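Long-range contacts in cytochrome c552 (Thermochromatium tepidum, PDB 5ZE8), which carries five c-type hemes and probably transfers electrons at low potential in a thermophilic purple sulfur photosynthetic bacterium: residues H61-L67 with Y121-V125; P70-L74 with L418-L422; Y76-V80 with P97-Y101. One frame throughout, in Å; residues are numbered along the deposited sequence.

Overall arrangement
Contacts 1 and 3 are buried and belong to the heme-bearing part of the chain; contact 2 is only partly buried. Contacts 2 and 3 both use helix 70-79 and touch the same heme. Contact 1 uses the loop just before that helix, and Ala66 CB packs on Tyr76 and Gly73. The chemistry differs with place. Contact 1 joins a loop to the end of a helix by hydrogen bonds and waters beside an iron ligand. Contact 2 is apolar and brings in residues 418-422, just before the last strand of the C-terminal sheet. Contact 3 is apolar too, but it includes a cysteine bonded covalently to heme.

Contact 1: H61-L67 with Y121-V125; sequences HAKSTAL and YTEGV. With HEC (heme c), chain E.
His61 and Val125 lie against each other beside a heme. Their side chains approach obliquely, with His61 CB and Val125 CB 3.8 Å apart. The CG1 branch of Val125 reaches CD2 of the His61 imidazole at 3.9 Å. The other branch, CG2, passes between Ser64 OG and the porphyrin, and lies 3.9 Å from the meso carbon CHD of the heme. Val125 thus touches both the ligand and the ring system that it serves. His61 CG is anti to the carbonyl carbon (chi1 -69°), which sends the imidazole away from the backbone contact and brings NE2 to the iron. The ring meets the porphyrin through its edge. His229 supplies the second axial nitrogen, giving the bis-histidine iron found in many low-potential multiheme cytochromes.

The backbones join next to this ligand. Val125 N donates to His61 O at 2.9 Å, coming from above the carbonyl plane. A weak bond from Val125 N to Ser64 OG, 3.2 Å long, adds to it. The serine hydroxyl also bonds to His103 O. Gly124, with positive phi as the chain leaves helix 119-122, lets Ser64 OG approach its CA. Thr65 also turns toward this corner, and its CG2 lies 3.6 Å from Gly124 CA. Its OG1 points elsewhere: it accepts from Leu67 N in an ST turn and bonds to a water. That water donates to Thr122 O at 2.6 Å. A second water donates to both Ala62 O and Thr122 O.

The polar bonds involve backbone groups, waters and the hydroxyls of Ser64 and Thr65, while Val125 gives the histidine an apolar flank. His61 is held at both ends, by iron at NE2 and by Val125 N at its carbonyl oxygen.

Contact 2: P70-L74 with L418-L422; sequences PIHGL and LPAEL. With HEC (heme c), chain C.
Leu418 points its CD2 methyl at the first turn of helix 70-79. The methyl lies 3.6 Å from Pro70 O and 3.9 Å from Leu74 CD1, with CG1 of Ile71 a little farther off. Leu418 CG is anti to the carbonyl carbon (chi1 -62°), and the chain beyond it is extended. Leu74 takes the other common first torsion, with CG anti to the backbone N (chi1 -170°). Its CD1 then meets both methyls of Leu418, and the two leucines cross at about a right angle.

Leu422, four residues on, has nearly the same side-chain conformation as Leu418 and offers CD1. This methyl touches Pro70 CG at 3.7 Å and Ile71 CG1 at 4.1 Å. The proline ring is crossed at a slant, whereas the isoleucine and the leucine run past each other in opposite directions. Pro419 fills the N-cap position of helix 420-423, and its carbonyl oxygen accepts from Leu422 N. The resulting turn directs Leu418 and Leu422 at the same neighbour.

The contact joins helix 70-79, in the part of the chain related to cytochrome c554, to the segment just before the C-terminal antiparallel sheet. Strand 426-434 of that sheet follows helix 420-423 after a short link. Phe415 also packs on Leu74, and Leu407 on Leu418.

Ile71 serves two sides at once. Its CG1 branch faces Leu422. Its CG2 branch lies 3.7 Å from CGA of a heme propionate. Asp69 OD1 accepts from the backbone N of Ile71 at the start of the helix. Next in the chain, His72 turns from the leucines toward the heme. Its ring has the porphyrin meso carbon CHB at its edge, in plane, and stacks on the ring of His103.

Contact 3: Y76-V80 with P97-Y101; sequences YQQEV and PLCLY. With HEC (heme c), chain C.
Tyr76 O accepts from Val80 N at 2.8 Å in the last turn of helix 70-79, and both residues face 97-101. That segment holds the start of the CXXCH heme-binding motif of c-type cytochromes. Cys99 is its first cysteine, bonded covalently to the vinyl-derived CAB of the heme.

Tyr76 CG is anti to the backbone N (chi1 -174°), which swings the ring across to the motif. One face carries Val80 CB, 3.8 Å above the ring centre. Leu100 crosses the tyrosine at about a right angle and brings CD2 to within 3.8 Å of CE2. Cys99 SG approaches obliquely, 5.0 Å from the centroid of the Tyr76 ring, in a sulfur-aromatic contact. Across the contact the phenol oxygen touches Leu100 CD2 and Pro97 CG.

Val80 divides its branches between two partners. CG1 packs on Pro97 CG at 3.6 Å, and CG2 reaches the thioether sulfur at 3.9 Å. The sulfur thus sits between valine, tyrosine and heme.

Two further side chains lie by the same vinyl-derived group. Leu98 brings its CD2 methyl close to CAB and CBB. Glu79, extended beyond CG, comes to it from helix 70-79: its OE1 is 3.4 Å from the heme carbon CBB.

Contact 1: H61-L67 with Y121-V125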
loop_
_atom_site.group_PDB
_atom_site.type_symbol
_atom_site.label_atom_id
_atom_site.label_comp_id
_atom_site.label_asym_id
_atom_site.label_seq_id
_atom_site.Cartn_x
_atom_site.Cartn_y
_atom_site.Cartn_z
ATOM N N HIS A 61 3.113 6.399 -4.774
ATOM C CA HIS A 61 2.495 7.711 -4.538
ATOM C C HIS A 61 2.581 8.616 -5.782
ATOM O O HIS A 61 1.602 9.229 -6.174
ATOM C CB HIS A 61 3.090 8.415 -3.321
ATOM C CG HIS A 61 2.754 7.781 -2.033
ATOM N ND1 HIS A 61 3.654 7.581 -1.010
ATOM C CD2 HIS A 61 1.571 7.284 -1.601
ATOM C CE1 HIS A 61 3.009 6.945 -0.035
ATOM N NE2 HIS A 61 1.761 6.772 -0.362
ATOM N N ALA A 62 3.780 8.682 -6.393
ATOM C CA ALA A 62 3.908 9.442 -7.637
ATOM C C ALA A 62 3.208 8.802 -8.811
ATOM O O ALA A 62 2.928 9.536 -9.756
ATOM C CB ALA A 62 5.330 9.540 -8.015
ATOM N N LYS A 63 2.901 7.528 -8.756
ATOM C CA LYS A 63 2.206 6.793 -9.821
ATOM C C LYS A 63 0.797 6.424 -9.475
ATOM O O LYS A 63 0.291 5.424 -9.957
ATOM C CB LYS A 63 2.986 5.537 -10.161
ATOM C CG LYS A 63 4.445 5.855 -10.491
ATOM C CD LYS A 63 5.287 4.574 -10.606
ATOM C CE LYS A 63 6.758 4.832 -10.604
ATOM N NZ LYS A 63 7.497 3.545 -10.673
ATOM N N SER A 64 0.123 7.213 -8.633
ATOM C CA SER A 64 -1.170 6.770 -8.032
ATOM C C SER A 64 -2.386 7.012 -8.864
ATOM O O SER A 64 -3.424 6.480 -8.547
ATOM C CB SER A 64 -1.324 7.554 -6.679
ATOM O OG SER A 64 -1.420 8.917 -6.848
ATOM N N THR A 65 -2.251 7.790 -9.949
ATOM C CA THR A 65 -3.437 8.133 -10.701
ATOM C C THR A 65 -3.729 7.046 -11.712
ATOM O O THR A 65 -2.886 6.240 -12.064
ATOM C CB THR A 65 -3.398 9.480 -11.412
ATOM O OG1 THR A 65 -2.613 9.281 -12.595
ATOM C CG2 THR A 65 -2.830 10.594 -10.564
ATOM N N ALA A 66 -4.969 7.107 -12.227
ATOM C CA ALA A 66 -5.358 6.234 -13.298
ATOM C C ALA A 66 -4.577 6.355 -14.573
ATOM O O ALA A 66 -4.584 5.408 -15.377
ATOM C CB ALA A 66 -6.816 6.403 -13.513
ATOM N N LEU A 67 -3.833 7.437 -14.741
ATOM C CA LEU A 67 -2.886 7.620 -15.868
ATOM C C LEU A 67 -1.634 6.844 -15.691
ATOM O O LEU A 67 -1.001 6.457 -16.685
ATOM C CB LEU A 67 -2.613 9.117 -16.050
ATOM C CG LEU A 67 -3.875 9.945 -16.363
ATOM C CD1 LEU A 67 -3.520 11.394 -16.403
ATOM C CD2 LEU A 67 -4.498 9.456 -17.678
ATOM N N TYR A 121 -2.183 17.334 -10.807
ATOM C CA TYR A 121 -3.055 16.197 -10.896
ATOM C C TYR A 121 -2.295 14.960 -11.411
ATOM O O TYR A 121 -2.460 13.844 -10.917
ATOM C CB TYR A 121 -4.247 16.549 -11.854
ATOM C CG TYR A 121 -4.871 17.898 -11.609
ATOM C CD1 TYR A 121 -4.900 18.502 -10.345
ATOM C CD2 TYR A 121 -5.461 18.584 -12.668
ATOM C CE1 TYR A 121 -5.500 19.746 -10.131
ATOM C CE2 TYR A 121 -6.041 19.824 -12.447
ATOM C CZ TYR A 121 -6.059 20.398 -11.232
ATOM O OH TYR A 121 -6.628 21.618 -10.975
ATOM N N THR A 122 -1.405 15.146 -12.413
ATOM C CA THR A 122 -0.710 14.001 -12.956
ATOM C C THR A 122 0.286 13.373 -11.964
ATOM O O THR A 122 0.530 12.174 -12.061
ATOM C CB THR A 122 0.039 14.248 -14.285
ATOM O OG1 THR A 122 1.039 15.213 -14.097
ATOM C CG2 THR A 122 -0.964 14.809 -15.295
ATOM N N GLU A 123 0.754 14.177 -11.042
ATOM C CA GLU A 123 1.712 13.726 -10.060
ATOM C C GLU A 123 1.076 12.990 -8.885
ATOM O O GLU A 123 1.850 12.548 -7.993
ATOM C CB GLU A 123 2.527 14.916 -9.530
ATOM C CG GLU A 123 3.385 15.583 -10.626
ATOM C CD GLU A 123 4.086 16.824 -10.170
ATOM O OE1 GLU A 123 4.039 17.221 -8.991
ATOM O OE2 GLU A 123 4.772 17.498 -11.012
ATOM N N GLY A 124 -0.248 12.827 -8.854
ATOM C CA GLY A 124 -0.796 11.893 -7.859
ATOM C C GLY A 124 -0.569 12.411 -6.411
ATOM O O GLY A 124 -0.835 13.603 -6.130
ATOM N N VAL A 125 -0.111 11.487 -5.568
ATOM C CA VAL A 125 0.162 11.868 -4.185
ATOM C C VAL A 125 1.580 12.462 -4.167
ATOM O O VAL A 125 2.560 11.749 -3.988
ATOM C CB VAL A 125 0.010 10.620 -3.288
ATOM C CG1 VAL A 125 0.244 10.990 -1.830
ATOM C CG2 VAL A 125 -1.388 10.064 -3.337
HETATM FE FE HEC E . 0.357 5.792 0.771
HETATM C CHA HEC E . 0.461 3.374 -1.634
HETATM C CHB HEC E . 2.663 4.063 2.624
HETATM C CHC HEC E . 0.487 8.403 2.978
HETATM C CHD HEC E . -2.335 7.300 -0.804
HETATM N NA HEC E . 1.345 4.087 0.519
HETATM C C1A HEC E . 1.291 3.194 -0.539
HETATM C C2A HEC E . 2.174 2.070 -0.330
HETATM C C3A HEC E . 2.716 2.280 0.896
HETATM C C4A HEC E . 2.289 3.567 1.371
HETATM C CMA HEC E . 3.751 1.406 1.609
HETATM C CAA HEC E . 2.307 0.874 -1.201
HETATM C CBA HEC E . 3.388 1.106 -2.254
HETATM C CGA HEC E . 3.464 -0.095 -3.202
HETATM O O1A HEC E . 2.464 -0.515 -3.818
HETATM O O2A HEC E . 4.583 -0.623 -3.471
HETATM N NB HEC E . 1.385 6.118 2.487
HETATM C C1B HEC E . 2.237 5.290 3.127
HETATM C C2B HEC E . 2.659 5.889 4.352
HETATM C C3B HEC E . 2.064 7.092 4.465
HETATM C C4B HEC E . 1.296 7.273 3.223
HETATM C CMB HEC E . 3.607 5.217 5.340
HETATM C CAB HEC E . 2.243 8.156 5.484
HETATM C CBB HEC E . 3.624 8.488 5.751
HETATM N NC HEC E . -0.660 7.476 1.021
HETATM C C1C HEC E . -0.484 8.417 1.949
HETATM C C2C HEC E . -1.418 9.566 1.825
HETATM C C3C HEC E . -2.202 9.225 0.779
HETATM C C4C HEC E . -1.759 7.944 0.265
HETATM C CMC HEC E . -1.484 10.783 2.735
HETATM C CAC HEC E . -3.405 9.965 0.177
HETATM C CBC HEC E . -3.351 11.356 0.000
HETATM N ND HEC E . -0.687 5.389 -0.835
HETATM C C1D HEC E . -1.775 6.095 -1.339
HETATM C C2D HEC E . -2.262 5.488 -2.566
HETATM C C3D HEC E . -1.489 4.427 -2.821
HETATM C C4D HEC E . -0.483 4.382 -1.726
HETATM C CMD HEC E . -3.430 6.019 -3.301
HETATM C CAD HEC E . -1.667 3.437 -4.001
HETATM C CBD HEC E . -1.475 4.067 -5.350
HETATM C CGD HEC E . -1.577 3.012 -6.444
HETATM O O1D HEC E . -1.185 1.815 -6.296
HETATM O O2D HEC E . -2.084 3.386 -7.546
HETATM O O HOH W 1 0.407 9.676 -10.843
HETATM O O HOH W 2 -0.457 10.536 -13.857
#

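Contact 2: P70-L74 with L418-L422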
loop_
_atom_site.group_PDB
_atom_site.type_symbol
_atom_site.label_atom_id
_atom_site.label_comp_id
_atom_site.label_asym_id
_atom_site.label_seq_id
_atom_site.Cartn_x
_atom_site.Cartn_y
_atom_site.Cartn_z
ATOM N N PRO A 70 -1.432 1.166 -14.166
ATOM C CA PRO A 70 -2.405 0.489 -15.012
ATOM C C PRO A 70 -3.389 -0.424 -14.279
ATOM O O PRO A 70 -4.491 -0.664 -14.746
ATOM C CB PRO A 70 -1.507 -0.330 -15.947
ATOM C CG PRO A 70 -0.342 -0.578 -15.142
ATOM C CD PRO A 70 -0.102 0.573 -14.263
ATOM N N ILE A 71 -3.066 -0.892 -13.060
ATOM C CA ILE A 71 -4.013 -1.660 -12.262
ATOM C C ILE A 71 -5.125 -0.764 -11.764
ATOM O O ILE A 71 -6.297 -0.964 -12.009
ATOM C CB ILE A 71 -3.285 -2.378 -11.091
ATOM C CG1 ILE A 71 -2.350 -3.476 -11.641
ATOM C CG2 ILE A 71 -4.284 -2.978 -10.160
ATOM C CD1 ILE A 71 -1.526 -4.192 -10.533
ATOM N N HIS A 72 -4.748 0.296 -11.047
ATOM C CA HIS A 72 -5.749 1.258 -10.641
ATOM C C HIS A 72 -6.485 1.815 -11.855
ATOM O O HIS A 72 -7.706 2.034 -11.796
ATOM C CB HIS A 72 -5.114 2.450 -9.869
ATOM C CG HIS A 72 -6.062 3.583 -9.606
ATOM N ND1 HIS A 72 -7.175 3.456 -8.809
ATOM C CD2 HIS A 72 -6.020 4.881 -9.981
ATOM C CE1 HIS A 72 -7.783 4.634 -8.733
ATOM N NE2 HIS A 72 -7.132 5.497 -9.459
ATOM N N GLY A 73 -5.795 2.044 -12.935
ATOM C CA GLY A 73 -6.470 2.622 -14.127
ATOM C C GLY A 73 -7.532 1.778 -14.710
ATOM O O GLY A 73 -8.560 2.303 -15.215
ATOM N N LEU A 74 -7.329 0.462 -14.694
ATOM C CA LEU A 74 -8.297 -0.495 -15.266
ATOM C C LEU A 74 -9.579 -0.375 -14.389
ATOM O O LEU A 74 -10.726 -0.287 -14.883
ATOM C CB LEU A 74 -7.717 -1.922 -15.204
ATOM C CG LEU A 74 -8.465 -3.044 -15.961
ATOM C CD1 LEU A 74 -7.637 -4.325 -15.870
ATOM C CD2 LEU A 74 -9.896 -3.328 -15.564
ATOM N N LEU A 418 -2.937 -6.635 -18.680
ATOM C CA LEU A 418 -2.036 -6.019 -17.683
ATOM C C LEU A 418 -0.583 -6.526 -17.841
ATOM O O LEU A 418 -0.331 -7.677 -18.169
ATOM C CB LEU A 418 -2.555 -6.212 -16.245
ATOM C CG LEU A 418 -3.925 -5.591 -15.909
ATOM C CD1 LEU A 418 -4.463 -6.181 -14.604
ATOM C CD2 LEU A 418 -3.775 -4.071 -15.755
ATOM N N PRO A 419 0.392 -5.645 -17.671
ATOM C CA PRO A 419 1.764 -6.030 -17.750
ATOM C C PRO A 419 2.092 -7.290 -16.920
ATOM O O PRO A 419 1.768 -7.367 -15.706
ATOM C CB PRO A 419 2.481 -4.848 -17.117
ATOM C CG PRO A 419 1.625 -3.687 -17.392
ATOM C CD PRO A 419 0.222 -4.213 -17.309
ATOM N N ALA A 420 2.744 -8.242 -17.545
ATOM C CA ALA A 420 2.957 -9.560 -16.918
ATOM C C ALA A 420 3.867 -9.476 -15.695
ATOM O O ALA A 420 3.781 -10.319 -14.783
ATOM C CB ALA A 420 3.480 -10.558 -17.936
ATOM N N GLU A 421 4.687 -8.430 -15.673
ATOM C CA GLU A 421 5.563 -8.097 -14.541
ATOM C C GLU A 421 4.755 -7.734 -13.325
ATOM O O GLU A 421 5.228 -7.936 -12.210
ATOM C CB GLU A 421 6.455 -6.873 -14.852
ATOM C CG GLU A 421 7.237 -6.892 -16.180
ATOM C CD GLU A 421 7.134 -5.564 -16.949
ATOM O OE1 GLU A 421 6.054 -5.266 -17.531
ATOM O OE2 GLU A 421 8.145 -4.821 -16.986
ATOM N N LEU A 422 3.569 -7.133 -13.509
ATOM C CA LEU A 422 2.711 -6.808 -12.388
ATOM C C LEU A 422 2.044 -7.983 -11.874
ATOM O O LEU A 422 2.051 -8.137 -10.660
ATOM C CB LEU A 422 1.635 -5.769 -12.685
ATOM C CG LEU A 422 2.294 -4.494 -12.938
ATOM C CD1 LEU A 422 1.280 -3.516 -13.479
ATOM C CD2 LEU A 422 2.973 -3.976 -11.686
HETATM FE FE HEC C . -7.597 2.767 -4.246
HETATM C CHA HEC C . -4.818 0.727 -4.261
HETATM C CHB HEC C . -8.634 1.308 -7.133
HETATM C CHC HEC C . -10.465 4.486 -4.095
HETATM C CHD HEC C . -6.579 4.218 -1.363
HETATM N NA HEC C . -6.958 1.342 -5.445
HETATM C C1A HEC C . -5.742 0.603 -5.296
HETATM C C2A HEC C . -5.675 -0.466 -6.256
HETATM C C3A HEC C . -6.743 -0.333 -7.040
HETATM C C4A HEC C . -7.521 0.752 -6.532
HETATM C CMA HEC C . -7.150 -1.193 -8.194
HETATM C CAA HEC C . -4.546 -1.404 -6.459
HETATM C CBA HEC C . -3.457 -0.655 -7.276
HETATM C CGA HEC C . -2.184 -1.382 -7.573
HETATM O O1A HEC C . -1.257 -0.903 -8.328
HETATM O O2A HEC C . -1.940 -2.530 -7.079
HETATM N NB HEC C . -9.211 2.914 -5.485
HETATM C C1B HEC C . -9.417 2.302 -6.630
HETATM C C2B HEC C . -10.610 2.816 -7.226
HETATM C C3B HEC C . -11.225 3.681 -6.385
HETATM C C4B HEC C . -10.295 3.716 -5.220
HETATM C CMB HEC C . -11.107 2.358 -8.557
HETATM C CAB HEC C . -12.489 4.421 -6.473
HETATM C CBB HEC C . -13.620 3.697 -6.926
HETATM N NC HEC C . -8.377 4.071 -2.974
HETATM C C1C HEC C . -9.654 4.679 -3.007
HETATM C C2C HEC C . -9.879 5.518 -1.884
HETATM C C3C HEC C . -8.731 5.493 -1.127
HETATM C C4C HEC C . -7.819 4.596 -1.838
HETATM C CMC HEC C . -11.095 6.340 -1.651
HETATM C CAC HEC C . -8.434 6.196 0.135
HETATM C CBC HEC C . -9.373 5.982 1.181
HETATM N ND HEC C . -6.019 2.575 -3.115
HETATM C C1D HEC C . -5.717 3.261 -1.982
HETATM C C2D HEC C . -4.479 2.824 -1.389
HETATM C C3D HEC C . -4.026 1.822 -2.140
HETATM C C4D HEC C . -4.995 1.663 -3.231
HETATM C CMD HEC C . -3.902 3.355 -0.120
HETATM C CAD HEC C . -2.726 1.029 -1.950
HETATM C CBD HEC C . -3.130 -0.187 -1.186
HETATM C CGD HEC C . -1.984 -1.173 -0.949
HETATM O O1D HEC C . -0.833 -0.899 -1.152
HETATM O O2D HEC C . -2.261 -2.365 -0.579
#

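Contact 3: Y76-V80 with P97-Y101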
loop_
_atom_site.group_PDB
_atom_site.type_symbol
_atom_site.label_atom_id
_atom_site.label_comp_id
_atom_site.label_asym_id
_atom_site.label_seq_id
_atom_site.Cartn_x
_atom_site.Cartn_y
_atom_site.Cartn_z
ATOM N N TYR A 76 -10.448 2.115 -12.327
ATOM C CA TYR A 76 -10.977 3.476 -12.467
ATOM C C TYR A 76 -11.816 3.625 -13.750
ATOM O O TYR A 76 -12.964 4.186 -13.677
ATOM C CB TYR A 76 -9.893 4.521 -12.355
ATOM C CG TYR A 76 -10.365 5.962 -12.349
ATOM C CD1 TYR A 76 -10.667 6.660 -13.535
ATOM C CD2 TYR A 76 -10.682 6.558 -11.196
ATOM C CE1 TYR A 76 -11.118 7.957 -13.535
ATOM C CE2 TYR A 76 -11.108 7.871 -11.169
ATOM C CZ TYR A 76 -11.281 8.579 -12.325
ATOM O OH TYR A 76 -11.755 9.849 -12.255
ATOM N N GLN A 77 -11.324 3.068 -14.824
ATOM C CA GLN A 77 -12.081 3.129 -16.099
ATOM C C GLN A 77 -13.391 2.389 -15.962
ATOM O O GLN A 77 -14.450 2.926 -16.487
ATOM C CB GLN A 77 -11.242 2.527 -17.214
ATOM C CG GLN A 77 -11.811 2.664 -18.652
ATOM C CD GLN A 77 -11.982 4.086 -19.177
ATOM O OE1 GLN A 77 -11.018 4.852 -19.306
ATOM N NE2 GLN A 77 -13.205 4.416 -19.546
ATOM N N GLN A 78 -13.336 1.222 -15.334
ATOM C CA GLN A 78 -14.518 0.368 -15.193
ATOM C C GLN A 78 -15.522 0.969 -14.218
ATOM O O GLN A 78 -16.745 0.814 -14.416
ATOM C CB GLN A 78 -14.168 -1.107 -14.830
ATOM C CG GLN A 78 -14.453 -1.548 -13.362
ATOM C CD GLN A 78 -14.163 -3.026 -12.916
ATOM O OE1 GLN A 78 -14.015 -3.943 -13.725
ATOM N NE2 GLN A 78 -14.122 -3.238 -11.566
ATOM N N GLU A 79 -15.063 1.623 -13.147
ATOM C CA GLU A 79 -15.923 2.093 -12.126
ATOM C C GLU A 79 -16.379 3.573 -12.169
ATOM O O GLU A 79 -17.406 3.953 -11.589
ATOM C CB GLU A 79 -15.253 1.855 -10.763
ATOM C CG GLU A 79 -15.056 0.383 -10.529
ATOM C CD GLU A 79 -14.586 0.039 -9.143
ATOM O OE1 GLU A 79 -14.785 0.849 -8.256
ATOM O OE2 GLU A 79 -14.042 -1.067 -8.912
ATOM N N VAL A 80 -15.610 4.358 -12.892
ATOM C CA VAL A 80 -15.788 5.788 -12.989
ATOM C C VAL A 80 -15.831 6.184 -14.454
ATOM O O VAL A 80 -16.896 6.684 -14.934
ATOM C CB VAL A 80 -14.661 6.608 -12.266
ATOM C CG1 VAL A 80 -14.847 8.118 -12.473
ATOM C CG2 VAL A 80 -14.659 6.230 -10.810
ATOM N N PRO A 97 -15.880 11.386 -8.103
ATOM C CA PRO A 97 -15.249 10.071 -7.879
ATOM C C PRO A 97 -14.425 10.011 -6.579
ATOM O O PRO A 97 -13.364 10.705 -6.459
ATOM C CB PRO A 97 -14.366 9.914 -9.103
ATOM C CG PRO A 97 -14.963 10.842 -10.168
ATOM C CD PRO A 97 -15.468 11.970 -9.395
ATOM N N LEU A 98 -14.815 9.144 -5.636
ATOM C CA LEU A 98 -14.183 9.126 -4.352
ATOM C C LEU A 98 -12.714 8.666 -4.457
ATOM O O LEU A 98 -11.897 9.030 -3.584
ATOM C CB LEU A 98 -14.925 8.238 -3.329
ATOM C CG LEU A 98 -14.799 6.734 -3.536
ATOM C CD1 LEU A 98 -15.309 6.021 -2.298
ATOM C CD2 LEU A 98 -15.426 6.084 -4.756
ATOM N N CYS A 99 -12.367 7.903 -5.521
ATOM C CA CYS A 99 -11.008 7.466 -5.756
ATOM C C CYS A 99 -10.042 8.633 -5.665
ATOM O O CYS A 99 -8.899 8.494 -5.266
ATOM C CB CYS A 99 -10.878 6.813 -7.111
ATOM S SG CYS A 99 -12.286 5.851 -7.724
ATOM N N LEU A 100 -10.462 9.806 -6.216
ATOM C CA LEU A 100 -9.547 10.915 -6.380
ATOM C C LEU A 100 -9.093 11.490 -5.036
ATOM O O LEU A 100 -8.053 12.130 -4.948
ATOM C CB LEU A 100 -10.101 11.946 -7.298
ATOM C CG LEU A 100 -10.517 11.468 -8.670
ATOM C CD1 LEU A 100 -11.230 12.585 -9.404
ATOM C CD2 LEU A 100 -9.439 10.744 -9.421
ATOM N N TYR A 101 -9.913 11.339 -3.968
ATOM C CA TYR A 101 -9.570 11.858 -2.684
ATOM C C TYR A 101 -8.257 11.308 -2.166
ATOM O O TYR A 101 -7.560 11.961 -1.387
ATOM C CB TYR A 101 -10.690 11.648 -1.668
ATOM C CG TYR A 101 -12.063 12.235 -2.006
ATOM C CD1 TYR A 101 -12.174 13.507 -2.471
ATOM C CD2 TYR A 101 -13.164 11.495 -1.810
ATOM C CE1 TYR A 101 -13.421 14.004 -2.802
ATOM C CE2 TYR A 101 -14.422 11.999 -2.057
ATOM C CZ TYR A 101 -14.486 13.264 -2.591
ATOM O OH TYR A 101 -15.805 13.842 -2.916
HETATM FE FE HEC C . -7.597 2.767 -4.246
HETATM C CHA HEC C . -4.818 0.727 -4.261
HETATM C CHB HEC C . -8.634 1.308 -7.133
HETATM C CHC HEC C . -10.465 4.486 -4.095
HETATM C CHD HEC C . -6.579 4.218 -1.363
HETATM N NA HEC C . -6.958 1.342 -5.445
HETATM C C1A HEC C . -5.742 0.603 -5.296
HETATM C C2A HEC C . -5.675 -0.466 -6.256
HETATM C C3A HEC C . -6.743 -0.333 -7.040
HETATM C C4A HEC C . -7.521 0.752 -6.532
HETATM C CMA HEC C . -7.150 -1.193 -8.194
HETATM C CAA HEC C . -4.546 -1.404 -6.459
HETATM C CBA HEC C . -3.457 -0.655 -7.276
HETATM C CGA HEC C . -2.184 -1.382 -7.573
HETATM O O1A HEC C . -1.257 -0.903 -8.328
HETATM O O2A HEC C . -1.940 -2.530 -7.079
HETATM N NB HEC C . -9.211 2.914 -5.485
HETATM C C1B HEC C . -9.417 2.302 -6.630
HETATM C C2B HEC C . -10.610 2.816 -7.226
HETATM C C3B HEC C . -11.225 3.681 -6.385
HETATM C C4B HEC C . -10.295 3.716 -5.220
HETATM C CMB HEC C . -11.107 2.358 -8.557
HETATM C CAB HEC C . -12.489 4.421 -6.473
HETATM C CBB HEC C . -13.620 3.697 -6.926
HETATM N NC HEC C . -8.377 4.071 -2.974
HETATM C C1C HEC C . -9.654 4.679 -3.007
HETATM C C2C HEC C . -9.879 5.518 -1.884
HETATM C C3C HEC C . -8.731 5.493 -1.127
HETATM C C4C HEC C . -7.819 4.596 -1.838
HETATM C CMC HEC C . -11.095 6.340 -1.651
HETATM C CAC HEC C . -8.434 6.196 0.135
HETATM C CBC HEC C . -9.373 5.982 1.181
HETATM N ND HEC C . -6.019 2.575 -3.115
HETATM C C1D HEC C . -5.717 3.261 -1.982
HETATM C C2D HEC C . -4.479 2.824 -1.389
HETATM C C3D HEC C . -4.026 1.822 -2.140
HETATM C C4D HEC C . -4.995 1.663 -3.231
HETATM C CMD HEC C . -3.902 3.355 -0.120
HETATM C CAD HEC C . -2.726 1.029 -1.950
HETATM C CBD HEC C . -3.130 -0.187 -1.186
HETATM C CGD HEC C . -1.984 -1.173 -0.949
HETATM O O1D HEC C . -0.833 -0.899 -1.152
HETATM O O2D HEC C . -2.261 -2.365 -0.579
#